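Local coordinates for multidrug resistance protein (Vibrio cholerae, PDB 1YC9) that forms a trimeric outer-membrane efflux channel and could be involved in resistance to puromycin, acriflavine and tetraphenylarsonium chloride, at residues E133-A138 with R266-A271; G257-I262 with V350-E355; E335-Y338 with A343-N346; N118-V123 with A272-G277. The protein carries 1 engineered substitution. All coordinates share one frame; numbering follows the deposited sequence.

Interaction 1 of 4, residues E133-A138 with R266-A271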
# COMPACT_ATOMS: atom_id res chain seq x y z
N GLU A 133 -0.62 -9.14 19.94
CA GLU A 133 -0.01 -10.45 20.20
C GLU A 133 -0.25 -11.40 19.01
O GLU A 133 0.67 -12.05 18.52
CB GLU A 133 -0.53 -11.02 21.51
CG GLU A 133 -0.00 -10.32 22.72
CD GLU A 133 -0.64 -10.75 24.03
OE1 GLU A 133 -1.62 -11.51 23.98
OE2 GLU A 133 -0.17 -10.30 25.10
N ALA A 134 -1.49 -11.41 18.52
CA ALA A 134 -1.86 -12.20 17.36
C ALA A 134 -1.10 -11.72 16.13
O ALA A 134 -0.64 -12.54 15.32
CB ALA A 134 -3.37 -12.12 17.11
N GLU A 135 -0.93 -10.42 15.98
CA GLU A 135 -0.21 -9.92 14.83
C GLU A 135 1.27 -10.30 14.88
O GLU A 135 1.86 -10.52 13.83
CB GLU A 135 -0.40 -8.42 14.67
CG GLU A 135 -1.83 -8.13 14.23
CD GLU A 135 -2.09 -6.66 14.02
OE1 GLU A 135 -1.39 -5.84 14.61
OE2 GLU A 135 -3.03 -6.33 13.24
N SER A 136 1.85 -10.43 16.06
CA SER A 136 3.23 -10.89 16.18
C SER A 136 3.38 -12.34 15.67
O SER A 136 4.38 -12.68 15.05
CB SER A 136 3.80 -10.75 17.60
OG SER A 136 3.18 -11.63 18.48
N VAL A 137 2.37 -13.17 15.94
CA VAL A 137 2.34 -14.53 15.37
C VAL A 137 2.20 -14.46 13.84
O VAL A 137 2.91 -15.18 13.11
CB VAL A 137 1.19 -15.37 16.00
CG1 VAL A 137 1.06 -16.76 15.35
CG2 VAL A 137 1.42 -15.46 17.50
N ALA A 138 1.27 -13.64 13.35
CA ALA A 138 1.13 -13.42 11.91
C ALA A 138 2.45 -12.96 11.28
O ALA A 138 2.78 -13.40 10.16
CB ALA A 138 -0.02 -12.43 11.58
N ARG A 266 -10.92 -9.95 15.41
CA ARG A 266 -11.86 -10.19 16.51
C ARG A 266 -11.64 -9.21 17.66
O ARG A 266 -12.56 -8.51 18.08
CB ARG A 266 -11.75 -11.63 17.01
CG ARG A 266 -12.68 -11.96 18.16
CD ARG A 266 -13.37 -13.31 18.04
N TRP A 267 -10.41 -9.18 18.17
CA TRP A 267 -10.08 -8.38 19.32
C TRP A 267 -10.25 -6.87 19.00
O TRP A 267 -10.58 -6.10 19.88
CB TRP A 267 -8.63 -8.65 19.76
CG TRP A 267 -8.51 -9.86 20.55
CD1 TRP A 267 -7.85 -11.00 20.21
CD2 TRP A 267 -9.09 -10.09 21.83
NE1 TRP A 267 -7.97 -11.93 21.22
CE2 TRP A 267 -8.73 -11.40 22.23
CE3 TRP A 267 -9.85 -9.31 22.71
CZ2 TRP A 267 -9.08 -11.94 23.48
CZ3 TRP A 267 -10.21 -9.85 23.96
CH2 TRP A 267 -9.84 -11.16 24.31
N ARG A 268 -10.00 -6.47 17.77
CA ARG A 268 -10.10 -5.06 17.42
C ARG A 268 -11.55 -4.64 17.37
O ARG A 268 -11.89 -3.50 17.79
CB ARG A 268 -9.39 -4.76 16.13
CG ARG A 268 -7.90 -4.75 16.30
CD ARG A 268 -7.20 -3.83 15.40
NE ARG A 268 -5.84 -3.77 15.90
CZ ARG A 268 -4.84 -4.45 15.41
NH1 ARG A 268 -3.63 -4.32 15.97
NH2 ARG A 268 -5.03 -5.27 14.36
N ALA A 269 -12.41 -5.56 16.96
CA ALA A 269 -13.86 -5.33 17.02
C ALA A 269 -14.36 -5.23 18.49
O ALA A 269 -15.13 -4.35 18.85
CB ALA A 269 -14.62 -6.36 16.23
N GLU A 270 -13.83 -6.09 19.38
CA GLU A 270 -14.05 -5.90 20.81
C GLU A 270 -13.61 -4.54 21.37
O GLU A 270 -14.34 -3.93 22.12
CB GLU A 270 -13.36 -7.02 21.62
CG GLU A 270 -13.77 -6.98 23.10
CD GLU A 270 -15.27 -6.96 23.28
OE1 GLU A 270 -15.89 -7.90 22.75
OE2 GLU A 270 -15.83 -5.99 23.91
N ALA A 271 -12.42 -4.08 20.98
CA ALA A 271 -11.88 -2.81 21.41
C ALA A 271 -12.80 -1.67 20.95
O ALA A 271 -13.19 -0.82 21.77
CB ALA A 271 -10.50 -2.63 20.82
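Glu-135 and Arg-268 send their side chains toward each other from two helices and cross at about a right angle. The guanidinium meets the carboxylate end-on, NH1 serving one oxygen and NH2 the other. Arg-268 NH1 donates to Glu-135 OE1 over 3.0 Å in an almost straight bond (172°). Arg-268 NH2 is modelled 2.5 Å from Glu-135 OE2, so short that this length is doubtful. Both oxygens lie close to the guanidinium plane, yet both nitrogens reach the carboxylate from above its own plane, because the two planes are turned 52° apart. Glu-135 makes the reach with an extended chain, its CG anti to the carbonyl carbon, while the Arg-268 chain is bent at chi2. Helices 117-183 and 260-281 run in opposite senses here, within the periplasmic helical barrel of the outer membrane factor fold. Arg-268 has a second carboxylate partner: its NE forms a salt bridge with Glu-128, two turns before Glu-135 on the same helix, so one cation serves two acidic side chains. Around the bridge, Ala-134 packs on Thr-263 and Ala-264, and Trp-267 on Ser-127 and Ala-130.

Interaction 2 of 4, residues G257-I262 with V350-E355. Unlike the reference sequence in segment 350-355: His-354 (reference Tyr).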
# COMPACT_ATOMS: atom_id res chain seq x y z
N GLY A 257 -9.09 -21.50 13.24
CA GLY A 257 -8.69 -21.07 14.57
C GLY A 257 -7.22 -20.79 14.78
O GLY A 257 -6.82 -20.23 15.79
N HIS A 258 -6.39 -21.20 13.85
CA HIS A 258 -4.99 -20.79 13.94
C HIS A 258 -4.75 -19.51 13.09
O HIS A 258 -3.60 -19.11 12.90
CB HIS A 258 -4.04 -21.93 13.55
N ARG A 259 -5.81 -18.86 12.59
CA ARG A 259 -5.60 -17.65 11.80
C ARG A 259 -5.46 -16.48 12.77
O ARG A 259 -6.46 -16.01 13.35
CB ARG A 259 -6.74 -17.36 10.84
CG ARG A 259 -6.96 -18.41 9.77
CD ARG A 259 -6.19 -18.20 8.55
NE ARG A 259 -6.26 -16.85 7.94
CZ ARG A 259 -6.12 -16.62 6.63
NH1 ARG A 259 -6.06 -17.64 5.79
NH2 ARG A 259 -6.16 -15.39 6.16
N ALA A 260 -4.23 -16.03 12.94
CA ALA A 260 -3.94 -14.88 13.79
C ALA A 260 -4.61 -13.60 13.25
O ALA A 260 -4.99 -12.75 14.03
CB ALA A 260 -2.43 -14.69 13.94
N ASP A 261 -4.77 -13.46 11.95
CA ASP A 261 -5.46 -12.27 11.37
C ASP A 261 -6.93 -12.20 11.79
O ASP A 261 -7.45 -11.12 12.11
CB ASP A 261 -5.30 -12.17 9.85
CG ASP A 261 -5.86 -13.39 9.07
OD1 ASP A 261 -6.15 -13.27 7.85
OD2 ASP A 261 -6.07 -14.53 9.57
N ILE A 262 -7.61 -13.34 11.81
CA ILE A 262 -8.99 -13.39 12.29
C ILE A 262 -9.02 -13.07 13.78
O ILE A 262 -9.87 -12.31 14.24
CB ILE A 262 -9.64 -14.78 12.03
CG1 ILE A 262 -9.79 -14.99 10.53
CG2 ILE A 262 -10.96 -14.91 12.73
CD1 ILE A 262 -10.22 -16.39 10.12
N VAL A 350 -14.04 -13.89 5.30
CA VAL A 350 -14.31 -14.18 3.90
C VAL A 350 -13.02 -14.46 3.15
O VAL A 350 -12.91 -15.45 2.42
CB VAL A 350 -15.14 -13.02 3.24
CG1 VAL A 350 -15.11 -13.18 1.72
CG2 VAL A 350 -16.56 -12.96 3.81
N GLN A 351 -12.03 -13.61 3.34
CA GLN A 351 -10.76 -13.77 2.70
C GLN A 351 -10.04 -15.06 3.13
O GLN A 351 -9.39 -15.68 2.28
CB GLN A 351 -9.85 -12.60 2.97
CG GLN A 351 -8.57 -12.58 2.08
CD GLN A 351 -8.73 -12.98 0.55
OE1 GLN A 351 -9.83 -12.82 -0.16
NE2 GLN A 351 -7.60 -13.51 0.02
N ALA A 352 -10.17 -15.44 4.39
CA ALA A 352 -9.52 -16.66 4.87
C ALA A 352 -10.18 -17.89 4.25
O ALA A 352 -9.49 -18.81 3.83
CB ALA A 352 -9.60 -16.74 6.36
N LEU A 353 -11.50 -17.88 4.16
CA LEU A 353 -12.23 -18.95 3.53
C LEU A 353 -11.89 -19.05 2.02
O LEU A 353 -11.84 -20.14 1.47
CB LEU A 353 -13.75 -18.79 3.73
CG LEU A 353 -14.31 -19.00 5.16
CD1 LEU A 353 -15.76 -18.63 5.26
CD2 LEU A 353 -14.12 -20.44 5.66
N HIS A 354 -11.64 -17.90 1.37
CA HIS A 354 -11.31 -17.85 -0.05
C HIS A 354 -9.93 -18.52 -0.20
O HIS A 354 -9.72 -19.30 -1.13
CB HIS A 354 -11.27 -16.38 -0.45
CG HIS A 354 -10.77 -16.09 -1.84
ND1 HIS A 354 -10.29 -14.84 -2.18
CD2 HIS A 354 -10.72 -16.83 -2.97
CE1 HIS A 354 -9.98 -14.83 -3.47
NE2 HIS A 354 -10.21 -16.03 -3.96
N GLU A 355 -9.02 -18.16 0.68
CA GLU A 355 -7.65 -18.65 0.60
C GLU A 355 -7.60 -20.17 0.76
O GLU A 355 -6.96 -20.89 -0.05
CB GLU A 355 -6.77 -17.98 1.62
CG GLU A 355 -6.33 -16.60 1.18
CD GLU A 355 -5.73 -15.76 2.31
OE1 GLU A 355 -5.32 -16.34 3.34
OE2 GLU A 355 -5.65 -14.52 2.12
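Glu-355 OE1 is held by two nitrogens of Arg-259: NH1 at 2.9 Å and NH2 at 3.1 Å. Both donors come from the same face of the carboxylate plane, and the bonds are bent, with the NH2 one at 138°. Along its other edge, the same guanidinium grips Asp-261 side-on. Arg-259 NE donates to Asp-261 OD2 over 2.8 Å, and Arg-259 NH2 to Asp-261 OD1 over 2.7 Å, each oxygen being met on its syn side. Bends at chi2 and chi3 curl the arginine chain back far enough to serve both acids. One face of the guanidinium is closed by Ala-352, whose CB sits over the centre of the group, 3.5 Å from Arg-259 CZ, and Ile-262 CD1 reaches the same methyl at 3.8 Å. Arg-259 occupies the N-cap position of helix 260-281, so the network joins the start of that helix to the middle of the long helix 326-391 in the helical barrel. On the far side of Glu-355, Gln-351 NE2 donates to OE2, and Gln-351 in turn takes a bond from His-354, which stands where the reference sequence has tyrosine. Arg-259 NH1 also bonds to Ala-432 O. With the two carboxylates only 5.5 Å apart between Asp-261 OD1 and Glu-355 OE1, the shared arginine probably offsets their repulsion and helps keep both ionised.

Interaction 3 of 4, residues E335-Y338 with A343-N346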
# COMPACT_ATOMS: atom_id res chain seq x y z
N GLU A 335 -19.51 4.57 16.99
CA GLU A 335 -20.36 3.53 16.41
C GLU A 335 -19.84 3.15 15.05
O GLU A 335 -19.79 1.99 14.73
CB GLU A 335 -21.84 3.94 16.27
CG GLU A 335 -22.54 4.15 17.59
CD GLU A 335 -23.90 4.81 17.44
OE1 GLU A 335 -24.60 4.97 18.49
OE2 GLU A 335 -24.26 5.20 16.28
N ALA A 336 -19.46 4.13 14.24
CA ALA A 336 -18.91 3.92 12.93
C ALA A 336 -17.62 3.08 12.97
O ALA A 336 -17.43 2.20 12.15
CB ALA A 336 -18.64 5.20 12.29
N ARG A 337 -16.76 3.38 13.92
CA ARG A 337 -15.54 2.61 14.06
C ARG A 337 -15.89 1.15 14.41
O ARG A 337 -15.26 0.24 13.86
CB ARG A 337 -14.59 3.23 15.09
CG ARG A 337 -13.43 2.35 15.46
CD ARG A 337 -12.51 1.94 14.29
NE ARG A 337 -11.61 0.85 14.69
CZ ARG A 337 -11.23 -0.20 13.92
NH1 ARG A 337 -11.57 -0.30 12.63
NH2 ARG A 337 -10.38 -1.11 14.43
N TYR A 338 -16.86 0.94 15.29
CA TYR A 338 -17.30 -0.44 15.61
C TYR A 338 -17.80 -1.17 14.39
O TYR A 338 -17.46 -2.32 14.14
CB TYR A 338 -18.36 -0.44 16.68
CG TYR A 338 -18.91 -1.80 16.95
CD1 TYR A 338 -20.20 -2.10 16.65
CD2 TYR A 338 -18.10 -2.80 17.50
CE1 TYR A 338 -20.72 -3.34 16.87
CE2 TYR A 338 -18.60 -4.06 17.71
CZ TYR A 338 -19.91 -4.33 17.41
OH TYR A 338 -20.44 -5.58 17.63
N ALA A 343 -16.98 -5.15 10.13
CA ALA A 343 -16.92 -5.42 8.71
C ALA A 343 -15.54 -5.93 8.36
O ALA A 343 -15.41 -6.85 7.52
CB ALA A 343 -17.24 -4.16 7.88
N GLN A 344 -14.51 -5.35 8.99
CA GLN A 344 -13.15 -5.79 8.81
C GLN A 344 -12.98 -7.26 9.24
O GLN A 344 -12.32 -8.03 8.54
CB GLN A 344 -12.15 -4.89 9.48
CG GLN A 344 -11.91 -3.58 8.73
CD GLN A 344 -11.12 -2.56 9.54
OE1 GLN A 344 -11.26 -2.50 10.77
NE2 GLN A 344 -10.34 -1.70 8.86
N TYR A 345 -13.58 -7.61 10.37
CA TYR A 345 -13.55 -9.00 10.85
C TYR A 345 -14.22 -9.91 9.79
O TYR A 345 -13.66 -10.96 9.41
CB TYR A 345 -14.24 -9.10 12.21
CG TYR A 345 -14.48 -10.51 12.67
CD1 TYR A 345 -13.45 -11.25 13.25
CD2 TYR A 345 -15.71 -11.13 12.47
CE1 TYR A 345 -13.65 -12.57 13.64
CE2 TYR A 345 -15.92 -12.44 12.86
CZ TYR A 345 -14.89 -13.15 13.47
OH TYR A 345 -15.08 -14.45 13.87
N ASN A 346 -15.41 -9.51 9.33
CA ASN A 346 -16.16 -10.28 8.37
C ASN A 346 -15.37 -10.47 7.11
O ASN A 346 -15.30 -11.58 6.59
CB ASN A 346 -17.56 -9.68 8.13
CG ASN A 346 -18.53 -9.92 9.36
OD1 ASN A 346 -18.35 -10.85 10.13
ND2 ASN A 346 -19.57 -9.10 9.49
O HOH W 1 -9.88 -3.99 12.71
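At its edge, the guanidinium of Arg-337 meets the amide of Gln-344, and the two flat groups stand nearly perpendicular, their planes 77° apart. A water also lies at this edge, in the guanidinium plane. Both residues belong to helix 326-391, one of the long helices of the outer membrane factor barrel, and the link is an i to i+7 contact spanning two turns along one side of the helix. Arg-337 NH1 donates to Gln-344 OE1 over 2.9 Å at 161°, coming in tilted 31° from the carbonyl plane. Although the arginine starts out pointing away from residues 343-346, the bend at chi2 turns its end forward along the helix, toward Gln-344. Gln-344 comes to meet it with an extended chain and CG anti to the carbonyl carbon. The strongest polar partner of Arg-337 is Glu-340, one turn on, which forms a salt bridge with the same NH1. That nitrogen thus serves an acid and an amide in succession along the helix. A neighbouring subunit packs here too: Ala-343 and Gln-344 touch its Met-51, and Glu-335 forms a salt bridge with its Lys-57. Gln-344 OE1 accepts twice: besides NH1 it receives a hydrogen bond from the water at 2.8 Å, while Arg-337 NH2 reaches the same water only weakly, at 3.4 Å.

Interaction 4 of 4, residues N118-V123 with A272-G277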
# COMPACT_ATOMS: atom_id res chain seq x y z
N ASN A 118 -13.76 4.26 32.28
CA ASN A 118 -12.32 4.05 32.35
C ASN A 118 -12.00 2.56 32.29
O ASN A 118 -11.06 2.13 31.65
CB ASN A 118 -11.73 4.70 33.61
CG ASN A 118 -11.88 6.20 33.62
OD1 ASN A 118 -12.16 6.80 32.59
ND2 ASN A 118 -11.61 6.83 34.79
N ARG A 119 -12.81 1.74 32.93
CA ARG A 119 -12.64 0.34 32.76
C ARG A 119 -12.74 -0.04 31.27
O ARG A 119 -11.97 -0.83 30.77
CB ARG A 119 -13.71 -0.41 33.54
CG ARG A 119 -13.50 -1.90 33.43
CD ARG A 119 -14.41 -2.68 34.34
NE ARG A 119 -15.79 -2.50 33.91
CZ ARG A 119 -16.82 -3.11 34.47
NH1 ARG A 119 -16.64 -3.95 35.48
NH2 ARG A 119 -18.04 -2.88 34.01
N ALA A 120 -13.73 0.53 30.53
CA ALA A 120 -13.87 0.19 29.14
C ALA A 120 -12.65 0.59 28.34
O ALA A 120 -12.25 -0.08 27.39
CB ALA A 120 -15.17 0.90 28.54
N ALA A 121 -12.03 1.67 28.76
CA ALA A 121 -10.80 2.15 28.12
C ALA A 121 -9.71 1.13 28.29
O ALA A 121 -8.98 0.82 27.34
CB ALA A 121 -10.40 3.46 28.69
N VAL A 122 -9.61 0.57 29.49
CA VAL A 122 -8.59 -0.44 29.69
C VAL A 122 -8.90 -1.73 28.96
O VAL A 122 -8.01 -2.29 28.36
CB VAL A 122 -8.31 -0.68 31.18
CG1 VAL A 122 -7.29 -1.77 31.38
CG2 VAL A 122 -7.91 0.60 31.78
N VAL A 123 -10.16 -2.15 28.93
CA VAL A 123 -10.53 -3.30 28.12
C VAL A 123 -10.23 -3.15 26.62
O VAL A 123 -9.75 -4.07 25.98
CB VAL A 123 -12.00 -3.68 28.30
CG1 VAL A 123 -12.36 -4.81 27.39
CG2 VAL A 123 -12.23 -4.10 29.77
N ALA A 272 -13.22 -1.76 19.69
CA ALA A 272 -14.20 -0.78 19.13
C ALA A 272 -15.53 -0.76 19.87
O ALA A 272 -16.08 0.30 20.09
CB ALA A 272 -14.41 -1.00 17.62
N ALA A 273 -16.06 -1.93 20.24
CA ALA A 273 -17.27 -2.04 21.00
C ALA A 273 -17.14 -1.31 22.33
O ALA A 273 -18.02 -0.59 22.75
CB ALA A 273 -17.62 -3.55 21.25
N GLN A 274 -16.01 -1.50 23.00
CA GLN A 274 -15.72 -0.84 24.27
C GLN A 274 -15.68 0.67 24.09
O GLN A 274 -16.12 1.42 24.97
CB GLN A 274 -14.36 -1.29 24.83
CG GLN A 274 -14.28 -2.78 25.34
CD GLN A 274 -15.33 -3.11 26.38
OE1 GLN A 274 -15.95 -4.16 26.34
NE2 GLN A 274 -15.50 -2.24 27.32
N GLN A 275 -15.10 1.12 22.98
CA GLN A 275 -15.03 2.55 22.66
C GLN A 275 -16.43 3.17 22.44
O GLN A 275 -16.62 4.36 22.72
CB GLN A 275 -14.06 2.82 21.51
CG GLN A 275 -12.64 2.45 21.87
CD GLN A 275 -11.66 2.39 20.72
OE1 GLN A 275 -10.44 2.41 20.96
NE2 GLN A 275 -12.14 2.24 19.50
N VAL A 276 -17.38 2.38 21.98
CA VAL A 276 -18.76 2.81 21.88
C VAL A 276 -19.25 3.03 23.29
O VAL A 276 -19.94 4.02 23.58
CB VAL A 276 -19.66 1.81 21.08
CG1 VAL A 276 -21.12 2.16 21.20
CG2 VAL A 276 -19.25 1.75 19.65
N GLY A 277 -18.93 2.08 24.20
CA GLY A 277 -19.29 2.27 25.57
C GLY A 277 -18.72 3.53 26.21
O GLY A 277 -19.41 4.18 26.97
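Val-123 and Ala-120, one turn apart on helix 117-183, take the side chain of Gln-274 against them. The middle of the glutamine chain touches Val-123: CG lies 3.5 Å from Val-123 CG1, and the amide carbon CD 3.6 Å from the same methyl, the two side chains crossing obliquely. A bend at chi2 (-55°) turns the Gln-274 chain so that its CG and CD lie against Val-123. Because Ala-120 is small, the backbones come near, with 5.3 Å between the CA atoms of Ala-120 and Gln-274. Gln-274 CB then sits 3.5 Å from Ala-120 O, and Ala-120 CB 3.7 Å from Gln-274 O. No hydrogen bond is found between the two segments; they meet through van der Waals contact. Val-123 puts CG1 forward with that methyl anti to the backbone N (chi1 177°). One shell out, the start of helix 117-183 is held by Asp-113, whose carboxylate accepts from the backbone N of Asn-118 and of Arg-119, while Asn-118 ND2 bonds to Asp-111 at the end of strand 98-111. Ala-120 and Ala-121 also pack on Ile-278, farther along helix 260-281. The pair therefore lies near the join of helical and beta barrels: helix 117-183 leaves strand 98-111, helix 260-281 leads toward strand 286-298, and Tyr-338 of helix 326-391 packs on Ala-272, Ala-273 and Val-276.

Helix 260-281 threads interactions 2, 1 and 4 in turn, with centres 13 Å (2 to 1) and 16 Å (1 to 4) apart; interactions 2 and 4, at its two ends, lie 26 Å apart and do not touch. Interaction 3, within helix 326-391, runs alongside: its Tyr-345 packs on Arg-266 of interaction 1 and on Ile-262 of interaction 2, where Ile-262 CG2 lies 3.7 Å from Tyr-345 CE1. Its Tyr-338 meets interaction 4. Ala-260 joins interactions 1 and 2 by packing on Val-137 and Ala-138. Interactions 2 and 3 also touch a neighbouring subunit, and the side chain of Gln-344 is about 10 Å from a bound mercury ion.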